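Local coordinates for protein esterase A (Caulobacter crescentus, PDB 5GKV) that probably hydrolyses ester or related bonds, as a serine hydrolase homologous to penicillin-binding proteins and beta-lactamases, at residues H267-A270 / P271-A274; I208-D212 / S213-R217; F61-K65 / R66-F70. All coordinates share one frame; numbering follows the deposited sequence.

The three contacts are local and follow one another along the chain in the order interaction 3, interaction 2, interaction 1. Interactions 1 and 2 have centres about 15 Å apart and touch: His267 CG lies 3.9 Å from Leu210 CD2. They leave adjacent strands, 266-268 and 206-208, of a small antiparallel sheet. Interaction 3 continues strand 52-60 of the seven-stranded sheet; its nearest atoms are about 6 Å from either of the others. At the start of interaction 2, Ile208 rests on Thr82 and Val85 of helix 82-95, which in this family follows the serine nucleophile; Ile208 therefore lies beside the probable active-site helix, while interaction 3 is at the surface.

Interaction 1: H267-A270 / P271-A274; sequences HATA and PALA
Thr269 caps the helix that starts with Ala270 and Pro271, and hydrogen bonds of unequal strength tie the two segments together. Its OG1 accepts the N-H of Ala272 over 3.3 Å, a weak but fairly straight bond at 159°. With chi1 at 67°, the hydroxyl sits between the backbone N and the carbonyl carbon, which turns it back over the first turn. The main chain adds two bonds in the alpha-helical pattern: Leu273 N reaches Thr269 O weakly at 3.3 Å, and Ala274 N reaches Ala270 O more firmly at 2.9 Å. Pro271 lacks an N-H, but in the first turn a helix has no preceding carbonyl of its own to bond it, so none is lost.

Van der Waals contacts complete the join. The side chains of Thr269 and Pro271 cross at about a right angle, OG1 to CD, and Ala272 CB also lies 3.5 Å from Thr269 OG1. Further back, Ala268 CB meets the branch point of Leu273, CG, at 4.1 Å. Leu273 then reaches Ala359 and Val361 of strand 356-362, whereas Thr269, Ala270 and Pro271 lean on Arg44 of strand 42-49. This is a strand-to-helix junction with a threonine N-cap, by which strand 266-268 hands over to helix 270-281 against the main antiparallel sheet.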
loop_
_atom_site.group_PDB
_atom_site.type_symbol
_atom_site.label_atom_id
_atom_site.label_comp_id
_atom_site.label_asym_id
_atom_site.label_seq_id
_atom_site.Cartn_x
_atom_site.Cartn_y
_atom_site.Cartn_z
ATOM N N HIS A 267 8.367 1.979 -4.494
ATOM C CA HIS A 267 8.401 2.986 -5.549
ATOM C C HIS A 267 7.823 2.394 -6.826
ATOM O O HIS A 267 8.194 1.277 -7.215
ATOM C CB HIS A 267 9.835 3.466 -5.812
ATOM C CG HIS A 267 10.380 4.343 -4.729
ATOM N ND1 HIS A 267 10.835 3.838 -3.529
ATOM C CD2 HIS A 267 10.531 5.687 -4.656
ATOM C CE1 HIS A 267 11.241 4.838 -2.763
ATOM N NE2 HIS A 267 11.072 5.969 -3.423
ATOM N N ALA A 268 6.956 3.149 -7.506
ATOM C CA ALA A 268 6.298 2.593 -8.685
ATOM C C ALA A 268 5.745 3.714 -9.549
ATOM O O ALA A 268 5.673 4.872 -9.132
ATOM C CB ALA A 268 5.169 1.636 -8.306
ATOM N N THR A 269 5.305 3.334 -10.746
ATOM C CA THR A 269 4.436 4.165 -11.569
ATOM C C THR A 269 2.993 3.702 -11.403
ATOM O O THR A 269 2.719 2.580 -10.953
ATOM C CB THR A 269 4.803 4.083 -13.051
ATOM O OG1 THR A 269 4.511 2.759 -13.522
ATOM C CG2 THR A 269 6.274 4.430 -13.287
ATOM N N ALA A 270 2.065 4.582 -11.772
ATOM C CA ALA A 270 0.650 4.230 -11.658
ATOM C C ALA A 270 0.281 3.024 -12.519
ATOM O O ALA A 270 -0.382 2.102 -12.004
ATOM C CB ALA A 270 -0.201 5.460 -11.981
ATOM N N PRO A 271 0.697 2.927 -13.791
ATOM C CA PRO A 271 0.343 1.715 -14.559
ATOM C C PRO A 271 0.901 0.429 -13.973
ATOM O O PRO A 271 0.268 -0.629 -14.097
ATOM C CB PRO A 271 0.931 1.993 -15.952
ATOM C CG PRO A 271 1.110 3.459 -16.021
ATOM C CD PRO A 271 1.426 3.900 -14.629
ATOM N N ALA A 272 2.098 0.466 -13.388
ATOM C CA ALA A 272 2.631 -0.745 -12.770
ATOM C C ALA A 272 1.675 -1.271 -11.705
ATOM O O ALA A 272 1.368 -2.475 -11.670
ATOM C CB ALA A 272 4.016 -0.475 -12.181
ATOM N N LEU A 273 1.147 -0.376 -10.856
ATOM C CA LEU A 273 0.209 -0.808 -9.821
ATOM C C LEU A 273 -1.123 -1.233 -10.421
ATOM O O LEU A 273 -1.738 -2.209 -9.962
ATOM C CB LEU A 273 -0.002 0.308 -8.788
ATOM C CG LEU A 273 1.242 0.619 -7.944
ATOM C CD1 LEU A 273 1.045 1.944 -7.214
ATOM C CD2 LEU A 273 1.523 -0.517 -6.957
ATOM N N ALA A 274 -1.591 -0.518 -11.442
ATOM C CA ALA A 274 -2.868 -0.880 -12.053
ATOM C C ALA A 274 -2.793 -2.260 -12.690
ATOM O O ALA A 274 -3.758 -3.034 -12.626
ATOM C CB ALA A 274 -3.289 0.182 -13.086
#

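Interaction 2: I208-D212 / S213-R217; sequences IGLPD and SEHDR
From Pro211 to His215 the backbone, with helical angles, makes two successive i to i+3 bonds, Glu214 N to Pro211 O at 2.9 Å and His215 N to Asp212 O at 3.0 Å. The carbonyl of Asp212 has a second partner, water 1, which donates to it and accepts from Asp216 N.

The imidazole of His215 folds back over the start of the coil. Its NE2-H points at Leu210 O, 3.0 Å away and close to the ring plane, in a bond of 153° that approaches from above the carbonyl plane. One ring face is covered by the CA of Asp212, 3.6 Å from the ring centroid and only 9° off the normal, a CH-pi contact. This imidazole-to-carbonyl bond closes a short bend, 210-215, early in the long loop between strand 206-208 and helix 235-241, and the same ring also packs on helix 253-258. The carboxylate of Asp212 has its salt bridge with Arg258 of that helix.

Leu210 packs on Glu214 and His215: CD1 touches Glu214 CB at 3.5 Å, while CD2 lies alongside His215. Glu214 bends at chi2 (-47°) and has both its oxygens engaged. OE2 takes the hydroxyl of Ser213 at 2.7 Å; OE1 alone receives NE and NH2 of Arg217, a side-on salt bridge in the guanidinium plane. NH1 of Arg217 forms a salt bridge with Asp205 and also bonds to Asp73 O.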
loop_
_atom_site.group_PDB
_atom_site.type_symbol
_atom_site.label_atom_id
_atom_site.label_comp_id
_atom_site.label_asym_id
_atom_site.label_seq_id
_atom_site.Cartn_x
_atom_site.Cartn_y
_atom_site.Cartn_z
ATOM N N ILE A 208 10.419 -2.671 -4.317
ATOM C CA ILE A 208 10.585 -2.508 -2.876
ATOM C C ILE A 208 12.068 -2.720 -2.606
ATOM O O ILE A 208 12.583 -3.834 -2.780
ATOM C CB ILE A 208 9.715 -3.476 -2.065
ATOM C CG1 ILE A 208 8.225 -3.217 -2.345
ATOM C CG2 ILE A 208 10.008 -3.322 -0.574
ATOM C CD1 ILE A 208 7.276 -4.196 -1.609
ATOM N N GLY A 209 12.758 -1.646 -2.217
ATOM C CA GLY A 209 14.207 -1.620 -2.268
ATOM C C GLY A 209 14.683 -1.165 -3.636
ATOM O O GLY A 209 14.727 -1.953 -4.583
ATOM N N LEU A 210 15.028 0.115 -3.757
ATOM C CA LEU A 210 15.300 0.726 -5.047
ATOM C C LEU A 210 16.794 0.935 -5.232
ATOM O O LEU A 210 17.391 1.708 -4.465
ATOM C CB LEU A 210 14.563 2.063 -5.141
ATOM C CG LEU A 210 14.541 2.738 -6.502
ATOM C CD1 LEU A 210 13.747 1.926 -7.521
ATOM C CD2 LEU A 210 13.960 4.159 -6.332
ATOM N N PRO A 211 17.435 0.291 -6.212
ATOM C CA PRO A 211 18.878 0.500 -6.416
ATOM C C PRO A 211 19.201 1.942 -6.791
ATOM O O PRO A 211 18.399 2.643 -7.417
ATOM C CB PRO A 211 19.222 -0.455 -7.568
ATOM C CG PRO A 211 18.107 -1.451 -7.605
ATOM C CD PRO A 211 16.885 -0.715 -7.136
ATOM N N ASP A 212 20.414 2.370 -6.417
ATOM C CA ASP A 212 20.869 3.729 -6.702
ATOM C C ASP A 212 20.687 4.120 -8.165
ATOM O O ASP A 212 20.438 5.297 -8.459
ATOM C CB ASP A 212 22.352 3.897 -6.347
ATOM C CG ASP A 212 22.603 4.084 -4.857
ATOM O OD1 ASP A 212 21.767 3.666 -4.040
ATOM O OD2 ASP A 212 23.663 4.648 -4.505
ATOM N N SER A 213 20.838 3.166 -9.094
ATOM C CA SER A 213 20.751 3.482 -10.524
ATOM C C SER A 213 19.386 4.037 -10.926
ATOM O O SER A 213 19.265 4.676 -11.985
ATOM C CB SER A 213 21.037 2.237 -11.353
ATOM O OG SER A 213 20.100 1.220 -11.035
ATOM N N GLU A 214 18.358 3.794 -10.115
ATOM C CA GLU A 214 17.010 4.289 -10.372
ATOM C C GLU A 214 16.696 5.600 -9.658
ATOM O O GLU A 214 15.611 6.157 -9.871
ATOM C CB GLU A 214 15.978 3.236 -9.945
ATOM C CG GLU A 214 16.255 1.841 -10.468
ATOM C CD GLU A 214 16.581 1.837 -11.942
ATOM O OE1 GLU A 214 15.750 2.322 -12.749
ATOM O OE2 GLU A 214 17.677 1.356 -12.299
ATOM N N HIS A 215 17.599 6.105 -8.815
ATOM C CA HIS A 215 17.219 7.217 -7.943
ATOM C C HIS A 215 16.983 8.509 -8.714
ATOM O O HIS A 215 16.180 9.338 -8.278
ATOM C CB HIS A 215 18.274 7.445 -6.865
ATOM C CG HIS A 215 18.277 6.392 -5.801
ATOM N ND1 HIS A 215 18.978 6.525 -4.623
ATOM C CD2 HIS A 215 17.674 5.180 -5.746
ATOM C CE1 HIS A 215 18.810 5.439 -3.888
ATOM N NE2 HIS A 215 18.018 4.610 -4.545
ATOM N N ASP A 216 17.642 8.692 -9.862
ATOM C CA ASP A 216 17.523 9.959 -10.579
ATOM C C ASP A 216 16.147 10.169 -11.192
ATOM O O ASP A 216 15.804 11.313 -11.513
ATOM C CB ASP A 216 18.592 10.079 -11.673
ATOM C CG ASP A 216 19.997 10.288 -11.102
ATOM O OD1 ASP A 216 20.983 10.152 -11.873
ATOM O OD2 ASP A 216 20.109 10.584 -9.884
ATOM N N ARG A 217 15.346 9.114 -11.366
ATOM C CA ARG A 217 13.998 9.293 -11.905
ATOM C C ARG A 217 12.923 9.267 -10.821
ATOM O O ARG A 217 11.728 9.181 -11.141
ATOM C CB ARG A 217 13.708 8.246 -12.987
ATOM C CG ARG A 217 13.664 6.796 -12.523
ATOM C CD ARG A 217 13.877 5.857 -13.730
ATOM N NE ARG A 217 13.805 4.438 -13.383
ATOM C CZ ARG A 217 12.691 3.708 -13.435
ATOM N NH1 ARG A 217 11.544 4.264 -13.811
ATOM N NH2 ARG A 217 12.719 2.422 -13.113
HETATM O O HOH W 1 20.316 7.369 -10.238
#

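Interaction 3: F61-K65 / R66-F70; sequences FADRK and RQVPF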
loop_
_atom_site.group_PDB
_atom_site.type_symbol
_atom_site.label_atom_id
_atom_site.label_comp_id
_atom_site.label_asym_id
_atom_site.label_seq_id
_atom_site.Cartn_x
_atom_site.Cartn_y
_atom_site.Cartn_z
ATOM N N PHE A 61 4.621 17.977 -12.879
ATOM C CA PHE A 61 6.075 17.991 -12.726
ATOM C C PHE A 61 6.569 16.983 -11.702
ATOM O O PHE A 61 5.922 16.728 -10.682
ATOM C CB PHE A 61 6.550 19.402 -12.341
ATOM C CG PHE A 61 6.062 20.436 -13.298
ATOM C CD1 PHE A 61 4.849 21.102 -13.075
ATOM C CD2 PHE A 61 6.755 20.678 -14.473
ATOM C CE1 PHE A 61 4.372 22.034 -13.998
ATOM C CE2 PHE A 61 6.277 21.623 -15.400
ATOM C CZ PHE A 61 5.083 22.285 -15.152
ATOM N N ALA A 62 7.748 16.424 -11.998
ATOM C CA ALA A 62 8.400 15.488 -11.090
ATOM C C ALA A 62 9.149 16.212 -9.982
ATOM O O ALA A 62 9.329 15.655 -8.900
ATOM C CB ALA A 62 9.373 14.599 -11.873
ATOM N N ASP A 63 9.563 17.457 -10.223
ATOM C CA ASP A 63 10.453 18.183 -9.322
ATOM C C ASP A 63 9.753 19.388 -8.689
ATOM O O ASP A 63 8.834 19.975 -9.274
ATOM C CB ASP A 63 11.708 18.657 -10.074
ATOM C CG ASP A 63 11.392 19.681 -11.165
ATOM O OD1 ASP A 63 10.391 19.506 -11.908
ATOM O OD2 ASP A 63 12.147 20.671 -11.285
ATOM N N ARG A 64 10.199 19.759 -7.478
ATOM C CA ARG A 64 9.593 20.904 -6.797
ATOM C C ARG A 64 9.808 22.207 -7.562
ATOM O O ARG A 64 8.991 23.121 -7.446
ATOM C CB ARG A 64 10.121 21.034 -5.362
ATOM C CG ARG A 64 9.410 20.095 -4.354
ATOM C CD ARG A 64 9.991 20.214 -2.934
ATOM N NE ARG A 64 11.424 19.926 -2.916
ATOM C CZ ARG A 64 11.940 18.742 -2.594
ATOM N NH1 ARG A 64 11.137 17.737 -2.264
ATOM N NH2 ARG A 64 13.254 18.557 -2.598
ATOM N N LYS A 65 10.876 22.307 -8.360
ATOM C CA LYS A 65 11.131 23.506 -9.161
ATOM C C LYS A 65 10.240 23.618 -10.394
ATOM O O LYS A 65 10.264 24.662 -11.061
ATOM C CB LYS A 65 12.599 23.551 -9.604
ATOM C CG LYS A 65 13.591 23.859 -8.497
ATOM C CD LYS A 65 14.979 24.108 -9.074
ATOM C CE LYS A 65 16.078 23.517 -8.213
ATOM N NZ LYS A 65 17.408 23.702 -8.881
ATOM N N ARG A 66 9.452 22.587 -10.702
ATOM C CA ARG A 66 8.567 22.573 -11.877
ATOM C C ARG A 66 9.347 22.767 -13.177
ATOM O O ARG A 66 8.875 23.428 -14.104
ATOM C CB ARG A 66 7.453 23.624 -11.764
ATOM C CG ARG A 66 6.464 23.342 -10.645
ATOM C CD ARG A 66 5.329 24.377 -10.571
ATOM N NE ARG A 66 4.456 23.910 -9.509
ATOM C CZ ARG A 66 3.324 23.246 -9.705
ATOM N NH1 ARG A 66 2.866 23.038 -10.929
ATOM N NH2 ARG A 66 2.646 22.802 -8.660
ATOM N N GLN A 67 10.544 22.195 -13.245
ATOM C CA GLN A 67 11.356 22.211 -14.458
ATOM C C GLN A 67 11.436 20.862 -15.158
ATOM O O GLN A 67 12.028 20.787 -16.239
ATOM C CB GLN A 67 12.785 22.681 -14.134
ATOM C CG GLN A 67 12.836 24.123 -13.578
ATOM C CD GLN A 67 14.171 24.485 -12.939
ATOM O OE1 GLN A 67 15.057 23.645 -12.825
ATOM N NE2 GLN A 67 14.321 25.752 -12.524
ATOM N N VAL A 68 10.898 19.799 -14.568
ATOM C CA VAL A 68 11.040 18.440 -15.101
ATOM C C VAL A 68 9.651 17.818 -15.184
ATOM O O VAL A 68 8.939 17.801 -14.175
ATOM C CB VAL A 68 11.945 17.566 -14.217
ATOM C CG1 VAL A 68 11.999 16.112 -14.758
ATOM C CG2 VAL A 68 13.338 18.172 -14.069
ATOM N N PRO A 69 9.224 17.292 -16.324
ATOM C CA PRO A 69 7.862 16.743 -16.399
ATOM C C PRO A 69 7.725 15.440 -15.619
ATOM O O PRO A 69 8.650 14.621 -15.556
ATOM C CB PRO A 69 7.644 16.522 -17.903
ATOM C CG PRO A 69 9.014 16.496 -18.493
ATOM C CD PRO A 69 9.860 17.391 -17.653
ATOM N N PHE A 70 6.546 15.260 -15.016
ATOM C CA PHE A 70 6.154 13.973 -14.439
ATOM C C PHE A 70 5.812 13.036 -15.592
ATOM O O PHE A 70 4.763 13.190 -16.227
ATOM C CB PHE A 70 4.962 14.169 -13.507
ATOM C CG PHE A 70 4.750 13.049 -12.519
ATOM C CD1 PHE A 70 4.138 11.855 -12.921
ATOM C CD2 PHE A 70 5.140 13.188 -11.189
ATOM C CE1 PHE A 70 3.905 10.845 -12.019
ATOM C CE2 PHE A 70 4.917 12.167 -10.271
ATOM C CZ PHE A 70 4.317 10.990 -10.678
HETATM O O HOH W 2 17.748 22.971 -12.070
#
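Phe61 lays one face of its ring against Arg66, whose CB stands 3.8 Å from the ring centroid, 13° off the normal, in a CH-pi contact. The extended Arg66 chain crosses the phenyl group at about a right angle, NH1 coming within 3.5 Å of Phe61 CD1, and its NH2 goes on to the carbonyl of Glu40. At the ring's edge lies Val68 O, which Phe61 CA meets in a C-H...O contact.

Ala62 gives its N-H to that same carbonyl of Val68 at 2.8 Å, while its CB touches Val68 CG1. Asp63 then holds three successive N-H groups: its backbone O receives Arg66 N at 3.0 Å, closing a type I turn, and its carboxylate, tucked between backbone N and carbonyl carbon (chi1 65°), receives the next two. OD2 uses its syn lone pair for Gln67 N at 3.0 Å, which also leans weakly on OD1; OD1 takes Val68 N at 2.7 Å from above the carboxylate plane.

Arg64 points away from 66-70; its NH1 bonds to Leu221 O and its backbone N to Asp220 OD2. Water 2 joins Gln67 OE1 to Lys65 NZ, the latter bond weak. The whole is a hairpin-like loop with a single bridge, Phe61 to Pro69, protruding beyond strand 52-60: Phe70 bonds back to Gly60 in that strand, and Phe61 is tied to Leu41, just before strand 42-49, and to Asn363, just past strand 356-362.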